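Long-range contact in regulatory protein AsnC (Escherichia coli, PDB 2CG4), which activates asnA transcription, regulates transcription of its own gene and represses gidA expression at a post-transcriptional level: residues 93-97 and 109-113. The protein carries 1 engineered substitution. Residues are numbered along the deposited sequence.
Sequences DEVTE and IKVMC
Residues 93-97 and 109-113 form the end of an antiparallel beta hairpin, interrupted by a beta bulge, where strand 95-101 begins and strand 107-113 finishes. The segment axes approach to 4.7 Å at 134°, well short of strictly antiparallel. V95 and V111 make a non-hydrogen-bonded pair (CA-CA 4.4 Å), and E97 and K110 a hydrogen-bonded one (CA-CA 5.1 Å). The register slips by one residue between them, so T96 and E97 together lie opposite K110. T96 supplies the kink with a helix-like backbone (-94/-17) before E97 returns to an extended one (-152/157), the conformation of a classic bulge. Three backbone hydrogen bonds join the strands: M112 N to E94 O (2.9 Å), T96 N to K110 O (3.0 Å) and K110 N to E97 O (3.2 Å). A water bridges D93 O and M112 O. The two strands are the second and third of the beta-alpha-beta-beta-alpha-beta (ferredoxin-like) fold of the Lrp/AsnC effector-binding domain; 95-101 lies at the edge of the chain's own sheet and 107-113 is next to 68-76. V95 and V111 share one face, V111 packing on L119 of helix 116-127. On the opposite face E97 CB meets K110 CB at 4.0 Å; K110 is extended, with chi2 to chi4 all t, its NZ hydrogen-bonded to Y99 OH of the second subunit. T96, with chi1 p, sets OG1 3.7 Å from K110 CB and 3.8 Å from M112 CG. E97 also pairs with a strand of the second subunit, carrying the sheet across the interface.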
ATOM      1  N   ASP A  93      13.896  -3.497 -27.392  1.00 37.02           N
ATOM      2  CA  ASP A  93      12.835  -3.580 -28.393  1.00 37.58           C
ATOM      3  C   ASP A  93      11.508  -4.069 -27.814  1.00 36.02           C
ATOM      4  O   ASP A  93      10.453  -3.855 -28.404  1.00 35.24           O
ATOM      5  CB  ASP A  93      13.258  -4.500 -29.543  1.00 39.69           C
ATOM      6  CG  ASP A  93      14.384  -3.912 -30.382  1.00 46.31           C
ATOM      7  OD1 ASP A  93      14.536  -2.664 -30.391  1.00 48.69           O
ATOM      8  OD2 ASP A  93      15.113  -4.704 -31.028  1.00 51.13           O
ATOM      9  N   GLU A  94      11.574  -4.741 -26.669  1.00 34.48           N
ATOM     10  CA  GLU A  94      10.385  -5.287 -26.020  1.00 33.03           C
ATOM     11  C   GLU A  94       9.594  -4.188 -25.298  1.00 31.50           C
ATOM     12  O   GLU A  94       8.383  -4.324 -25.055  1.00 30.53           O
ATOM     13  CB  GLU A  94      10.779  -6.414 -25.056  1.00 32.87           C
ATOM     14  CG  GLU A  94      12.247  -6.382 -24.641  1.00 36.57           C
ATOM     15  CD  GLU A  94      13.160  -7.150 -25.586  1.00 40.66           C
ATOM     16  OE1 GLU A  94      12.702  -8.155 -26.165  1.00 44.29           O
ATOM     17  OE2 GLU A  94      14.340  -6.761 -25.740  1.00 40.08           O
ATOM     18  N   VAL A  95      10.292  -3.096 -24.983  1.00 29.51           N
ATOM     19  CA  VAL A  95       9.677  -1.883 -24.456  1.00 26.64           C
ATOM     20  C   VAL A  95       9.097  -1.051 -25.584  1.00 26.98           C
ATOM     21  O   VAL A  95       9.852  -0.392 -26.313  1.00 27.34           O
ATOM     22  CB  VAL A  95      10.706  -0.997 -23.753  1.00 27.53           C
ATOM     23  CG1 VAL A  95      10.027   0.233 -23.185  1.00 25.66           C
ATOM     24  CG2 VAL A  95      11.470  -1.779 -22.673  1.00 23.76           C
ATOM     25  N   THR A  96       7.767  -1.058 -25.707  1.00 23.15           N
ATOM     26  CA  THR A  96       7.082  -0.324 -26.744  1.00 23.17           C
ATOM     27  C   THR A  96       6.608   1.078 -26.318  1.00 24.37           C
ATOM     28  O   THR A  96       6.283   1.914 -27.161  1.00 24.12           O
ATOM     29  CB  THR A  96       5.861  -1.112 -27.267  1.00 24.59           C
ATOM     30  OG1 THR A  96       5.009  -1.460 -26.170  1.00 22.97           O
ATOM     31  CG2 THR A  96       6.300  -2.380 -27.993  1.00 23.68           C
ATOM     32  N   GLU A  97       6.541   1.334 -25.016  1.00 23.31           N
ATOM     33  CA  GLU A  97       6.005   2.603 -24.532  1.00 21.53           C
ATOM     34  C   GLU A  97       6.651   2.881 -23.208  1.00 20.26           C
ATOM     35  O   GLU A  97       7.090   1.960 -22.527  1.00 20.24           O
ATOM     36  CB  GLU A  97       4.487   2.515 -24.320  1.00 20.16           C
ATOM     37  CG  GLU A  97       3.703   2.071 -25.528  1.00 22.21           C
ATOM     38  CD  GLU A  97       2.187   2.193 -25.330  1.00 25.88           C
ATOM     39  OE1 GLU A  97       1.737   2.399 -24.180  1.00 26.57           O
ATOM     40  OE2 GLU A  97       1.442   2.073 -26.330  1.00 33.32           O
ATOM     41  N   ILE A 109       6.077   1.555 -17.977  1.00 22.67           N
ATOM     42  CA  ILE A 109       6.409   1.112 -19.321  1.00 22.09           C
ATOM     43  C   ILE A 109       5.498  -0.028 -19.726  1.00 23.25           C
ATOM     44  O   ILE A 109       4.983  -0.744 -18.879  1.00 22.62           O
ATOM     45  CB  ILE A 109       7.894   0.638 -19.459  1.00 21.17           C
ATOM     46  CG1 ILE A 109       8.100  -0.696 -18.745  1.00 21.88           C
ATOM     47  CG2 ILE A 109       8.871   1.704 -18.943  1.00 17.86           C
ATOM     48  CD1 ILE A 109       9.557  -1.198 -18.743  1.00 21.89           C
ATOM     49  N   LYS A 110       5.296  -0.171 -21.033  1.00 24.75           N
ATOM     50  CA  LYS A 110       4.719  -1.379 -21.606  1.00 26.04           C
ATOM     51  C   LYS A 110       5.810  -2.233 -22.221  1.00 27.64           C
ATOM     52  O   LYS A 110       6.645  -1.722 -22.966  1.00 27.82           O
ATOM     53  CB  LYS A 110       3.710  -1.018 -22.682  1.00 25.02           C
ATOM     54  CG  LYS A 110       2.519  -1.920 -22.717  1.00 24.14           C
ATOM     55  CD  LYS A 110       1.787  -1.754 -24.021  1.00 23.91           C
ATOM     56  CE  LYS A 110       0.396  -2.385 -23.962  1.00 26.49           C
ATOM     57  NZ  LYS A 110      -0.363  -2.045 -25.201  1.00 23.82           N
ATOM     58  N   VAL A 111       5.822  -3.525 -21.894  1.00 29.05           N
ATOM     59  CA  VAL A 111       6.609  -4.463 -22.670  1.00 30.71           C
ATOM     60  C   VAL A 111       5.746  -5.557 -23.274  1.00 32.02           C
ATOM     61  O   VAL A 111       4.810  -6.046 -22.647  1.00 32.57           O
ATOM     62  CB  VAL A 111       7.841  -5.013 -21.893  1.00 30.53           C
ATOM     63  CG1 VAL A 111       8.090  -4.193 -20.643  1.00 32.25           C
ATOM     64  CG2 VAL A 111       7.705  -6.491 -21.584  1.00 29.68           C
ATOM     65  N   MET A 112       6.062  -5.896 -24.520  1.00 33.36           N
ATOM     66  CA  MET A 112       5.313  -6.864 -25.308  1.00 33.47           C
ATOM     67  C   MET A 112       6.166  -8.102 -25.516  1.00 33.87           C
ATOM     68  O   MET A 112       7.249  -8.021 -26.100  1.00 34.14           O
ATOM     69  CB  MET A 112       4.968  -6.257 -26.662  1.00 33.89           C
ATOM     70  CG  MET A 112       3.960  -5.129 -26.593  1.00 35.87           C
ATOM     71  SD  MET A 112       2.371  -5.708 -25.986  1.00 38.53           S
ATOM     72  CE  MET A 112       1.843  -6.754 -27.336  1.00 38.26           C
ATOM     73  N   CYS A 113       5.692  -9.241 -25.023  1.00 35.09           N
ATOM     74  CA  CYS A 113       6.477 -10.479 -25.058  1.00 36.36           C
ATOM     75  C   CYS A 113       5.686 -11.650 -25.630  1.00 36.52           C
ATOM     76  O   CYS A 113       4.460 -11.635 -25.650  1.00 37.42           O
ATOM     77  CB  CYS A 113       6.989 -10.823 -23.661  1.00 35.81           C
ATOM     78  SG  CYS A 113       8.484  -9.931 -23.203  1.00 39.26           S
TER
HETATM   79  O   HOH W   1       7.843  -5.874 -28.375  1.00 48.00           O
HETATM   80  O   HOH W   2       9.864  -9.014 -27.865  1.00 41.85           O